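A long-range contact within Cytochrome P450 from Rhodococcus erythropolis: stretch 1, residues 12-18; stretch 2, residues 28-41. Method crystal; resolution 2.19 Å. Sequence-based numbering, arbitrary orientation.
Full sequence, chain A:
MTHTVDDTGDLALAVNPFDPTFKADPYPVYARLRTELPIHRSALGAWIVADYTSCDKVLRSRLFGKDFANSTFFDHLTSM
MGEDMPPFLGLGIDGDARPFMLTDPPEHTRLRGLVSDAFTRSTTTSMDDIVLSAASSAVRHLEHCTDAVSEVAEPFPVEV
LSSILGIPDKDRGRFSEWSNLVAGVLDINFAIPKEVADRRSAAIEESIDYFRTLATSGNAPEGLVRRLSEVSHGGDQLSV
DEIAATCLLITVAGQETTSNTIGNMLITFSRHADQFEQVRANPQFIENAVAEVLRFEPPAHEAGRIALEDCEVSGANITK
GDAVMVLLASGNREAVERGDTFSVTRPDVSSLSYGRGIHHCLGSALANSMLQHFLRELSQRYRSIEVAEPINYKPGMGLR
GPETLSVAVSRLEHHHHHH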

# COMPACT_ATOMS: atom_id res chain seq x y z
N ALA A 12 -8.02 -26.32 -12.73
CA ALA A 12 -8.14 -25.17 -13.63
C ALA A 12 -8.47 -23.87 -12.87
O ALA A 12 -8.48 -22.77 -13.43
CB ALA A 12 -9.18 -25.44 -14.73
N LEU A 13 -8.72 -24.03 -11.57
CA LEU A 13 -8.92 -22.92 -10.65
C LEU A 13 -7.58 -22.26 -10.33
O LEU A 13 -7.47 -21.03 -10.34
CB LEU A 13 -9.58 -23.40 -9.35
CG LEU A 13 -10.50 -22.45 -8.55
CD1 LEU A 13 -10.64 -22.91 -7.10
CD2 LEU A 13 -10.09 -20.98 -8.61
N ALA A 14 -6.57 -23.09 -10.06
CA ALA A 14 -5.22 -22.61 -9.75
C ALA A 14 -4.67 -21.71 -10.86
O ALA A 14 -4.27 -20.57 -10.59
CB ALA A 14 -4.27 -23.76 -9.47
N VAL A 15 -4.68 -22.21 -12.09
CA VAL A 15 -4.26 -21.46 -13.28
C VAL A 15 -4.98 -20.09 -13.39
O VAL A 15 -4.55 -19.21 -14.14
CB VAL A 15 -4.48 -22.29 -14.58
CG1 VAL A 15 -3.95 -21.57 -15.82
CG2 VAL A 15 -3.82 -23.66 -14.46
N ASN A 16 -6.05 -19.92 -12.62
CA ASN A 16 -6.84 -18.69 -12.70
C ASN A 16 -6.25 -17.38 -12.09
O ASN A 16 -6.33 -16.34 -12.74
CB ASN A 16 -8.28 -18.94 -12.26
CG ASN A 16 -9.26 -17.99 -12.92
OD1 ASN A 16 -9.29 -16.78 -12.61
ND2 ASN A 16 -10.07 -18.52 -13.84
N PRO A 17 -5.70 -17.42 -10.85
CA PRO A 17 -4.76 -16.32 -10.48
C PRO A 17 -3.44 -16.41 -11.28
O PRO A 17 -2.64 -17.30 -11.01
CB PRO A 17 -4.48 -16.60 -9.00
CG PRO A 17 -5.69 -17.29 -8.50
CD PRO A 17 -6.16 -18.15 -9.65
N PHE A 18 -3.13 -15.47 -12.19
CA PHE A 18 -3.70 -14.12 -12.24
C PHE A 18 -3.45 -13.39 -13.59
O PHE A 18 -2.54 -13.75 -14.35
CB PHE A 18 -3.12 -13.28 -11.08
CG PHE A 18 -2.05 -12.31 -11.50
CD1 PHE A 18 -2.33 -10.94 -11.60
CD2 PHE A 18 -0.76 -12.76 -11.80
CE1 PHE A 18 -1.36 -10.05 -12.00
CE2 PHE A 18 0.22 -11.87 -12.21
CZ PHE A 18 -0.08 -10.51 -12.30
N PRO A 28 -15.08 -13.01 -7.84
CA PRO A 28 -15.74 -14.32 -8.02
C PRO A 28 -14.73 -15.47 -7.99
O PRO A 28 -15.12 -16.60 -7.65
CB PRO A 28 -16.40 -14.21 -9.40
CG PRO A 28 -16.61 -12.75 -9.61
CD PRO A 28 -15.46 -12.04 -8.89
N VAL A 29 -13.47 -15.20 -8.34
CA VAL A 29 -12.43 -16.23 -8.37
C VAL A 29 -11.89 -16.46 -6.97
O VAL A 29 -11.55 -17.59 -6.60
CB VAL A 29 -11.29 -15.88 -9.35
CG1 VAL A 29 -10.15 -16.89 -9.26
CG2 VAL A 29 -11.82 -15.78 -10.78
N TYR A 30 -11.81 -15.37 -6.20
CA TYR A 30 -11.52 -15.41 -4.77
C TYR A 30 -12.60 -16.20 -4.05
O TYR A 30 -12.32 -16.88 -3.06
CB TYR A 30 -11.49 -13.99 -4.18
CG TYR A 30 -10.29 -13.10 -4.55
CD1 TYR A 30 -10.40 -11.72 -4.49
CD2 TYR A 30 -9.07 -13.64 -4.91
CE1 TYR A 30 -9.33 -10.90 -4.79
CE2 TYR A 30 -7.98 -12.82 -5.21
CZ TYR A 30 -8.11 -11.44 -5.16
OH TYR A 30 -7.02 -10.63 -5.48
N ALA A 31 -13.83 -16.08 -4.53
CA ALA A 31 -14.93 -16.85 -3.98
C ALA A 31 -14.70 -18.36 -4.20
O ALA A 31 -14.71 -19.13 -3.23
CB ALA A 31 -16.27 -16.38 -4.56
N ARG A 32 -14.45 -18.76 -5.46
CA ARG A 32 -14.10 -20.14 -5.83
C ARG A 32 -13.03 -20.68 -4.88
O ARG A 32 -13.22 -21.72 -4.28
CB ARG A 32 -13.61 -20.26 -7.29
CG ARG A 32 -14.67 -20.26 -8.38
CD ARG A 32 -14.12 -20.92 -9.64
NE ARG A 32 -14.31 -22.37 -9.57
CZ ARG A 32 -13.61 -23.29 -10.23
NH1 ARG A 32 -12.62 -22.92 -11.04
NH2 ARG A 32 -13.88 -24.58 -10.08
N LEU A 33 -11.92 -19.94 -4.75
CA LEU A 33 -10.84 -20.28 -3.80
C LEU A 33 -11.28 -20.60 -2.36
O LEU A 33 -10.85 -21.60 -1.80
CB LEU A 33 -9.77 -19.18 -3.77
CG LEU A 33 -8.64 -19.31 -4.80
CD1 LEU A 33 -7.66 -18.15 -4.68
CD2 LEU A 33 -7.91 -20.64 -4.67
N ARG A 34 -12.10 -19.74 -1.76
CA ARG A 34 -12.54 -19.95 -0.38
C ARG A 34 -13.48 -21.17 -0.20
O ARG A 34 -13.31 -21.92 0.76
CB ARG A 34 -13.18 -18.68 0.19
CG ARG A 34 -12.23 -17.49 0.25
CD ARG A 34 -12.76 -16.41 1.19
NE ARG A 34 -14.05 -15.90 0.73
CZ ARG A 34 -14.19 -15.02 -0.25
NH1 ARG A 34 -13.14 -14.54 -0.89
NH2 ARG A 34 -15.39 -14.59 -0.58
N THR A 35 -14.43 -21.37 -1.11
CA THR A 35 -15.35 -22.53 -1.02
C THR A 35 -14.64 -23.86 -1.31
O THR A 35 -14.94 -24.88 -0.68
CB THR A 35 -16.59 -22.42 -1.94
OG1 THR A 35 -17.18 -21.13 -1.82
CG2 THR A 35 -17.65 -23.48 -1.58
N GLU A 36 -13.69 -23.84 -2.26
CA GLU A 36 -13.10 -25.08 -2.80
C GLU A 36 -11.64 -25.36 -2.43
O GLU A 36 -11.30 -26.49 -2.05
CB GLU A 36 -13.27 -25.13 -4.32
CG GLU A 36 -14.72 -25.07 -4.78
CD GLU A 36 -14.89 -24.47 -6.17
OE1 GLU A 36 -15.69 -23.51 -6.30
OE2 GLU A 36 -14.24 -24.96 -7.11
N LEU A 37 -10.78 -24.32 -2.53
CA LEU A 37 -9.32 -24.46 -2.45
C LEU A 37 -8.70 -23.31 -1.62
O LEU A 37 -8.07 -22.39 -2.17
CB LEU A 37 -8.75 -24.47 -3.87
CG LEU A 37 -7.31 -24.88 -4.23
CD1 LEU A 37 -7.08 -26.38 -4.13
CD2 LEU A 37 -7.02 -24.38 -5.64
N PRO A 38 -8.90 -23.36 -0.29
CA PRO A 38 -8.47 -22.28 0.60
C PRO A 38 -6.95 -22.05 0.62
O PRO A 38 -6.49 -20.92 0.81
CB PRO A 38 -8.98 -22.72 1.97
CG PRO A 38 -9.11 -24.21 1.88
CD PRO A 38 -9.47 -24.50 0.46
N ILE A 39 -6.16 -23.12 0.43
CA ILE A 39 -4.68 -22.99 0.40
C ILE A 39 -4.13 -23.86 -0.72
O ILE A 39 -4.60 -24.97 -0.92
CB ILE A 39 -4.01 -23.41 1.74
CG1 ILE A 39 -4.56 -22.60 2.94
CG2 ILE A 39 -2.49 -23.28 1.67
CD1 ILE A 39 -5.53 -23.33 3.84
N HIS A 40 -3.15 -23.36 -1.47
CA HIS A 40 -2.51 -24.21 -2.48
C HIS A 40 -1.17 -23.70 -2.91
O HIS A 40 -0.91 -22.50 -2.84
CB HIS A 40 -3.42 -24.42 -3.69
CG HIS A 40 -3.65 -23.18 -4.52
ND1 HIS A 40 -4.37 -22.12 -4.07
CD2 HIS A 40 -3.26 -22.86 -5.82
CE1 HIS A 40 -4.42 -21.18 -5.04
NE2 HIS A 40 -3.74 -21.63 -6.10
N ARG A 41 -0.31 -24.62 -3.33
CA ARG A 41 0.94 -24.26 -3.99
C ARG A 41 0.61 -23.70 -5.36
O ARG A 41 -0.02 -24.37 -6.19
CB ARG A 41 1.89 -25.46 -4.11
CG ARG A 41 3.11 -25.18 -4.98
CD ARG A 41 4.22 -26.21 -4.76
NE ARG A 41 5.34 -26.02 -5.69
CZ ARG A 41 6.18 -24.99 -5.66
NH1 ARG A 41 6.04 -24.03 -4.76
NH2 ARG A 41 7.17 -24.91 -6.55

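Stretch 2 opens with the last turns of a helix, residues 28-36, and ends in a short strand, residues 39-41. Stretch 1 lies against it as a compact turn. Residues 12-16 have helical backbone angles without the regular bonds, and Leu 13 to Asn 16 form a type I beta turn. Leu 13 faces Leu 33, Asn 16 faces Val 29, and Ala 14 lies nearest His 40. No hydrogen bond joins the two stretches. They meet by side-chain packing, which buries 453 Å² in all.

Leu 13 is the centre of the contact. Its CA-to-CB bond points toward the helix, and both chi angles are t. This extended form brings the two methyls up to the helix. CD2 lies 4.1 Å from CG1 of Val 29. CD1 lies 4.1 Å from CB of Leu 37. The apolar side chain packs against Val 29, Leu 33 and Leu 37, residues four apart in sequence, with polar atoms of Arg 32 and Glu 36 also near it. Leu 37 is the first residue to leave helical angles, yet its CB still closes this group.

Arg 32 covers the same leucine from another side. Its chi1 is m, chi2 is t and chi3 is p, so the chain bends at chi3. One face of the guanidinium lies over Leu 13, with NH1 3.3 Å from CG of Leu 13. A flat guanidinium face is poor at hydrogen bonding and can rest on an aliphatic group. The charge is answered within the helix: NH2 of Arg 32 makes a salt bridge of 3.0 Å to OE2 of Glu 36, four residues on. The hydrogen bond within this pair is weak, with an angle of 120° at the hydrogen.

Val 29 meets Asn 16 at the end of the turn and Pro 17 just after it. With chi1 t, its CG1 reaches both Leu 13 and CD of Pro 17, the latter at 4.2 Å; CG2 stays clear of Pro 17. Both methyls lie near OD1 of Asn 16, CG2 of Val 29 closest at 3.3 Å, without a hydrogen bond. Asn 16 has chi1 t, and its CA-to-CB bond points toward the helix.

The CA-to-CB bond of Leu 33 points sideways, but its m, t form puts CD1 4.4 Å from CG of Pro 17 and CD2 4.3 Å from CD1 of Leu 13. At the strand, His 40 has chi1 p, which leaves CD2 of its ring 3.9 Å from CB of Ala 14, an oblique approach.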